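Local coordinates for LPG0439 HIT-related domain-containing protein (Legionella pneumophila subsp. pneumophila, PDB 5L0L) that is of unknown function but carries a HIT-related domain, a fold typical of nucleotide-binding hydrolases and transferases, within a longer, probably membrane-bound protein, at the interface of chains A and B. Coordinates in Å, arbitrary orientation; residue numbers count along the deposited sequence, not the author numbering. Chains: chain A/B, Uncharacterized protein.

The two copies of this HIT-related domain pack as a two-fold symmetric pair, and each contact therefore recurs with the chains exchanged. Contact 1 stands apart, its C-alpha centre about 32 Å from that of contact 2 and about 30 Å from that of contact 3. Contacts 2 and 3 are neighbours, only about 5 Å between centres, and share A:Asp136 and B:Phe109. Strands 107-110 and 115-118 serve both ends, chain A supplying them in contact 1, chain B supplying both in contact 2 and strand 107-110 in contact 3. Such widely spaced patches would resist rocking of one subunit on the other, if the pair is the biological dimer.

Contact 1: the interface of chains A and B. Residues chain A 102-104, 107, 116, 118; chain B 96-98.
B:Ile96 meets A:Ile118 tip to tip, the two CD1 methyls packed tightly at 3.4 Å. Beyond CG1 the B:Ile96 chain stretches out (chi2 168°), which carries its CD1 into chain A, where A:Thr116 CG2 comes obliquely to within 3.5 Å. From the opposite direction the flat amide of A:Gln107 closes on the same residue, NE2 lying 3.5 Å from the B:Ile96 branch methyl CG2. Outside this apolar centre the rim is built of amides. The extended B:Gln98 side chain crosses A:Asn104 at about a right angle and donates from NE2 to OD1 at 2.8 Å. That bond is fairly straight (164° at H); A:Asn104 OD1 lies in the amide plane of B:Gln98, yet the donor stands well above the A:Asn104 carbonyl plane, off its lone pairs. Water 1 links the other ends of the two amides, B:Gln98 OE1 and A:Asn104 ND2, and so helps to fix which way both are flipped. A:Leu102 O takes weak bonds from B:Gln98 NE2 and A:Gln107 NE2, while water 2 joins it to B:Val97 O. An apolar cluster flanked by an amide rim thus joins strand 96-101 to the partner in this assembly and may help to set the register.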
loop_
_atom_site.group_PDB
_atom_site.type_symbol
_atom_site.label_atom_id
_atom_site.label_comp_id
_atom_site.label_asym_id
_atom_site.label_seq_id
_atom_site.Cartn_x
_atom_site.Cartn_y
_atom_site.Cartn_z
ATOM N N LEU A 102 -4.006 1.558 5.691
ATOM C CA LEU A 102 -3.886 1.300 7.123
ATOM C C LEU A 102 -5.261 1.331 7.760
ATOM O O LEU A 102 -5.853 0.280 7.982
ATOM C CB LEU A 102 -2.889 2.264 7.782
ATOM C CG LEU A 102 -1.464 2.264 7.258
ATOM C CD1 LEU A 102 -0.577 3.209 8.087
ATOM C CD2 LEU A 102 -0.804 0.898 7.214
ATOM N N GLY A 103 -5.779 2.520 8.039
ATOM C CA GLY A 103 -7.046 2.652 8.768
ATOM C C GLY A 103 -6.942 2.640 10.285
ATOM O O GLY A 103 -7.990 2.539 10.949
ATOM N N ASN A 104 -5.733 2.794 10.854
ATOM C CA ASN A 104 -5.569 2.707 12.304
ATOM C C ASN A 104 -6.408 3.742 13.063
ATOM O O ASN A 104 -6.893 3.474 14.187
ATOM C CB ASN A 104 -4.132 2.914 12.702
ATOM C CG ASN A 104 -3.213 1.840 12.146
ATOM O OD1 ASN A 104 -3.534 0.639 12.167
ATOM N ND2 ASN A 104 -2.103 2.282 11.604
ATOM N N GLN A 107 -9.897 2.418 13.774
ATOM C CA GLN A 107 -9.923 1.046 14.296
ATOM C C GLN A 107 -9.534 1.054 15.771
ATOM O O GLN A 107 -8.660 1.808 16.180
ATOM C CB GLN A 107 -8.979 0.145 13.501
ATOM C CG GLN A 107 -9.413 -0.078 12.052
ATOM C CD GLN A 107 -8.319 -0.549 11.130
ATOM O OE1 GLN A 107 -7.238 -0.960 11.562
ATOM N NE2 GLN A 107 -8.568 -0.436 9.831
ATOM N N THR A 116 -12.458 -6.200 18.020
ATOM C CA THR A 116 -11.888 -5.170 17.168
ATOM C C THR A 116 -13.068 -4.391 16.558
ATOM O O THR A 116 -13.940 -4.986 15.904
ATOM C CB THR A 116 -11.028 -5.797 16.057
ATOM O OG1 THR A 116 -9.913 -6.505 16.624
ATOM C CG2 THR A 116 -10.519 -4.741 15.108
ATOM N N ILE A 118 -14.537 -1.384 14.075
ATOM C CA ILE A 118 -14.222 -0.674 12.819
ATOM C C ILE A 118 -15.178 0.501 12.739
ATOM O O ILE A 118 -16.406 0.311 12.618
ATOM C CB ILE A 118 -14.454 -1.569 11.593
ATOM C CG1 ILE A 118 -13.679 -2.889 11.707
ATOM C CG2 ILE A 118 -14.109 -0.833 10.280
ATOM C CD1 ILE A 118 -12.209 -2.720 11.886
ATOM N N ILE B 96 -8.495 -7.566 9.509
ATOM C CA ILE B 96 -8.379 -6.250 8.848
ATOM C C ILE B 96 -7.138 -6.321 7.967
ATOM O O ILE B 96 -6.070 -6.709 8.471
ATOM C CB ILE B 96 -8.149 -5.155 9.881
ATOM C CG1 ILE B 96 -9.380 -4.967 10.756
ATOM C CG2 ILE B 96 -7.783 -3.824 9.205
ATOM C CD1 ILE B 96 -9.075 -4.102 11.964
ATOM N N VAL B 97 -7.231 -5.937 6.702
ATOM C CA VAL B 97 -6.046 -5.961 5.839
ATOM C C VAL B 97 -5.328 -4.613 5.857
ATOM O O VAL B 97 -5.976 -3.540 5.774
ATOM C CB VAL B 97 -6.376 -6.407 4.412
ATOM C CG1 VAL B 97 -7.039 -5.339 3.627
ATOM C CG2 VAL B 97 -5.096 -6.867 3.672
ATOM N N GLN B 98 -4.005 -4.664 5.915
ATOM C CA GLN B 98 -3.177 -3.484 5.760
ATOM C C GLN B 98 -2.066 -3.841 4.781
ATOM O O GLN B 98 -1.685 -5.000 4.674
ATOM C CB GLN B 98 -2.601 -3.045 7.122
ATOM C CG GLN B 98 -3.659 -2.569 8.078
ATOM C CD GLN B 98 -3.142 -1.914 9.337
ATOM O OE1 GLN B 98 -2.076 -2.232 9.833
ATOM N NE2 GLN B 98 -3.935 -0.988 9.881
HETATM O O HOH W 1 -0.385 0.033 10.781
HETATM O O HOH W 2 -7.464 -1.414 6.051
#

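Contact 2: the interface of chains A and B. Residues chain A 135-136, 139, 141; chain B 2, 109, 114, 116.
A salt bridge joins A:Asp136 to B:Lys2, with the carboxylate oxygen OD2 and the ammonium NZ 2.9 Å apart. The carboxylate offers its anti lone pair, the one pointing away from OD1. B:Lys2 is poorly ordered, so its details deserve caution; as modelled, its chain runs straight and then turns at the last bond (chi4 67°), a turn that directs NZ to the acid. Hydrogen bonds within each chain back this pairing. B:Lys2 NZ also donates to B:Gly114 O at 2.8 Å, tilted somewhat from the carbonyl plane, and the backbone N of A:Asp136 donates to the phenol OH of A:Tyr141 at 2.9 Å, steadying the acid from behind. Apolar packing flanks the charges. The selenomethionine A:Met139 slides past B:Lys2 in the opposite direction, CE 3.5 Å from CD, while its CG rests 3.4 Å above the centre of the A:Tyr141 ring. On the far flank B:Phe109 brings CE1 to 3.7 Å from A:Asp136 CA, its ring inclined 51° to the carboxylate. In the fold, chain A contributes the loop directly after strand 128-134, whereas chain B contributes the N-terminal residues just before strand 3-5 and the successive strands 107-110 and 115-118 with their intervening turn.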
loop_
_atom_site.group_PDB
_atom_site.type_symbol
_atom_site.label_atom_id
_atom_site.label_comp_id
_atom_site.label_asym_id
_atom_site.label_seq_id
_atom_site.Cartn_x
_atom_site.Cartn_y
_atom_site.Cartn_z
ATOM N N GLY A 135 12.694 11.342 -1.255
ATOM C CA GLY A 135 13.811 11.967 -1.927
ATOM C C GLY A 135 14.527 12.920 -0.991
ATOM O O GLY A 135 14.472 12.725 0.222
ATOM N N ASP A 136 15.232 13.917 -1.537
ATOM C CA ASP A 136 15.902 14.888 -0.695
ATOM C C ASP A 136 14.843 15.734 0.018
ATOM O O ASP A 136 14.137 16.497 -0.637
ATOM C CB ASP A 136 16.822 15.774 -1.552
ATOM C CG ASP A 136 17.526 16.854 -0.752
ATOM O OD1 ASP A 136 17.280 17.054 0.448
ATOM O OD2 ASP A 136 18.364 17.535 -1.386
HETATM N N MSE A 139 14.815 19.399 -0.999
HETATM C CA MSE A 139 14.656 19.791 -2.400
HETATM C C MSE A 139 13.217 20.197 -2.683
HETATM O O MSE A 139 12.284 19.501 -2.281
HETATM C CB MSE A 139 15.100 18.619 -3.271
HETATM C CG MSE A 139 14.727 18.714 -4.738
HETATM SE SE MSE A 139 15.793 20.094 -5.622
HETATM C CE MSE A 139 16.549 19.045 -7.115
ATOM N N TYR A 141 10.938 19.880 -5.149
ATOM C CA TYR A 141 10.578 19.131 -6.360
ATOM C C TYR A 141 9.446 19.856 -7.104
ATOM O O TYR A 141 9.380 19.829 -8.352
ATOM C CB TYR A 141 10.212 17.674 -6.045
ATOM C CG TYR A 141 11.370 16.832 -5.585
ATOM C CD1 TYR A 141 11.714 16.749 -4.240
ATOM C CD2 TYR A 141 12.120 16.088 -6.493
ATOM C CE1 TYR A 141 12.780 15.959 -3.815
ATOM C CE2 TYR A 141 13.207 15.312 -6.073
ATOM C CZ TYR A 141 13.534 15.250 -4.740
ATOM O OH TYR A 141 14.601 14.475 -4.345
ATOM N N LYS B 2 19.860 13.263 -9.499
ATOM C CA LYS B 2 19.587 13.284 -8.050
ATOM C C LYS B 2 19.085 11.957 -7.438
ATOM O O LYS B 2 19.209 11.723 -6.224
ATOM C CB LYS B 2 18.567 14.350 -7.746
ATOM C CG LYS B 2 18.807 14.869 -6.383
ATOM C CD LYS B 2 17.817 15.928 -6.005
ATOM C CE LYS B 2 17.967 16.245 -4.525
ATOM N NZ LYS B 2 19.222 16.898 -4.048
ATOM N N PHE B 109 20.575 7.618 1.350
ATOM C CA PHE B 109 20.694 9.031 1.060
ATOM C C PHE B 109 22.047 9.563 1.535
ATOM O O PHE B 109 22.499 9.227 2.611
ATOM C CB PHE B 109 19.559 9.782 1.735
ATOM C CG PHE B 109 19.500 11.236 1.376
ATOM C CD1 PHE B 109 19.112 11.628 0.106
ATOM C CD2 PHE B 109 19.824 12.210 2.305
ATOM C CE1 PHE B 109 19.055 12.954 -0.237
ATOM C CE2 PHE B 109 19.760 13.540 1.969
ATOM C CZ PHE B 109 19.384 13.910 0.679
ATOM N N GLY B 114 23.336 15.243 -1.676
ATOM C CA GLY B 114 21.917 15.336 -2.014
ATOM C C GLY B 114 21.392 14.213 -2.891
ATOM O O GLY B 114 20.292 14.330 -3.441
ATOM N N THR B 116 19.965 10.468 -3.664
ATOM C CA THR B 116 19.209 9.292 -3.230
ATOM C C THR B 116 19.667 8.086 -4.061
ATOM O O THR B 116 19.639 8.142 -5.295
ATOM C CB THR B 116 17.706 9.533 -3.439
ATOM O OG1 THR B 116 17.283 10.621 -2.612
ATOM C CG2 THR B 116 16.893 8.321 -3.114
#

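Contact 3: the interface of chains A and B. Residues chain A 136-137, 151-152; chain B 109, 111.
B:Phe109 lays one ring face against chain A, where A:Glu151 and A:Pro152 pack on it, with A:Asp136 completing the cover at the ring's tip. The aliphatic part of A:Glu151 stands off that face at the rim, CG 3.5 Å from B:Phe109 CD2. Its carboxylate carbon follows outward past the same edge, A:Glu151 CD 3.4 Å from B:Phe109 CD2, and the carboxylate plane is inclined 49° to the ring. The two side chains run at about a right angle, stem and carboxylate passing the ring edge together. A:Pro152 occupies the same face nearer the root of the ring, with CD 3.7 Å from B:Phe109 CB and 3.8 Å from CG. Farther out, B:Lys111 passes across the end of A:Glu151, its methylene CD 3.5 Å from OE2. The charged ends do not touch, B:Lys111 NZ standing 4.9 Å from A:Glu151 OE2, but their opposite charges may still attract. Behind the first shell, chi1 of -174° sets CG of B:Phe109 opposite the backbone N, and from there the ring projects toward the chain A loops. The A:Glu151 chain is extended beyond CG, which lets the carboxylate reach past the ring to B:Lys111. Two proline rings, A:Pro137 and A:Pro152, limit backbone freedom beside A:Asp136 and A:Glu151 and probably keep this platform in shape. An aromatic knob near the end of strand 107-110, seated on the neighbour's loops, thus buries surface and may help to hold the two subunits of this assembly together.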
loop_
_atom_site.group_PDB
_atom_site.type_symbol
_atom_site.label_atom_id
_atom_site.label_comp_id
_atom_site.label_asym_id
_atom_site.label_seq_id
_atom_site.Cartn_x
_atom_site.Cartn_y
_atom_site.Cartn_z
ATOM N N ASP A 136 15.232 13.917 -1.537
ATOM C CA ASP A 136 15.902 14.888 -0.695
ATOM C C ASP A 136 14.843 15.734 0.018
ATOM O O ASP A 136 14.137 16.497 -0.637
ATOM C CB ASP A 136 16.822 15.774 -1.552
ATOM C CG ASP A 136 17.526 16.854 -0.752
ATOM O OD1 ASP A 136 17.280 17.054 0.448
ATOM O OD2 ASP A 136 18.364 17.535 -1.386
ATOM N N PRO A 137 14.735 15.627 1.345
ATOM C CA PRO A 137 13.711 16.407 2.038
ATOM C C PRO A 137 13.796 17.904 1.874
ATOM O O PRO A 137 12.769 18.568 1.970
ATOM C CB PRO A 137 13.925 16.048 3.507
ATOM C CG PRO A 137 14.563 14.685 3.464
ATOM C CD PRO A 137 15.492 14.786 2.296
ATOM N N GLU A 151 14.834 11.456 5.620
ATOM C CA GLU A 151 15.724 11.057 4.525
ATOM C C GLU A 151 15.461 9.618 4.050
ATOM O O GLU A 151 15.127 8.786 4.871
ATOM C CB GLU A 151 17.189 11.151 4.960
ATOM C CG GLU A 151 17.659 12.572 5.023
ATOM C CD GLU A 151 19.042 12.707 5.627
ATOM O OE1 GLU A 151 19.687 11.693 5.919
ATOM O OE2 GLU A 151 19.450 13.863 5.775
ATOM N N PRO A 152 15.604 9.336 2.742
ATOM C CA PRO A 152 15.480 7.972 2.196
ATOM C C PRO A 152 16.288 6.963 2.971
ATOM O O PRO A 152 17.398 7.272 3.433
ATOM C CB PRO A 152 15.965 8.125 0.753
ATOM C CG PRO A 152 15.588 9.517 0.409
ATOM C CD PRO A 152 15.847 10.299 1.659
ATOM N N PHE B 109 20.575 7.618 1.350
ATOM C CA PHE B 109 20.694 9.031 1.060
ATOM C C PHE B 109 22.047 9.563 1.535
ATOM O O PHE B 109 22.499 9.227 2.611
ATOM C CB PHE B 109 19.559 9.782 1.735
ATOM C CG PHE B 109 19.500 11.236 1.376
ATOM C CD1 PHE B 109 19.112 11.628 0.106
ATOM C CD2 PHE B 109 19.824 12.210 2.305
ATOM C CE1 PHE B 109 19.055 12.954 -0.237
ATOM C CE2 PHE B 109 19.760 13.540 1.969
ATOM C CZ PHE B 109 19.384 13.910 0.679
ATOM N N LYS B 111 23.535 13.076 2.418
ATOM C CA LYS B 111 23.143 14.462 2.607
ATOM C C LYS B 111 24.195 15.418 2.084
ATOM O O LYS B 111 23.855 16.501 1.628
ATOM C CB LYS B 111 22.784 14.777 4.052
ATOM C CG LYS B 111 22.217 16.187 4.228
ATOM C CD LYS B 111 21.752 16.489 5.631
ATOM C CE LYS B 111 21.548 17.983 5.777
ATOM N NZ LYS B 111 20.995 18.341 7.103
#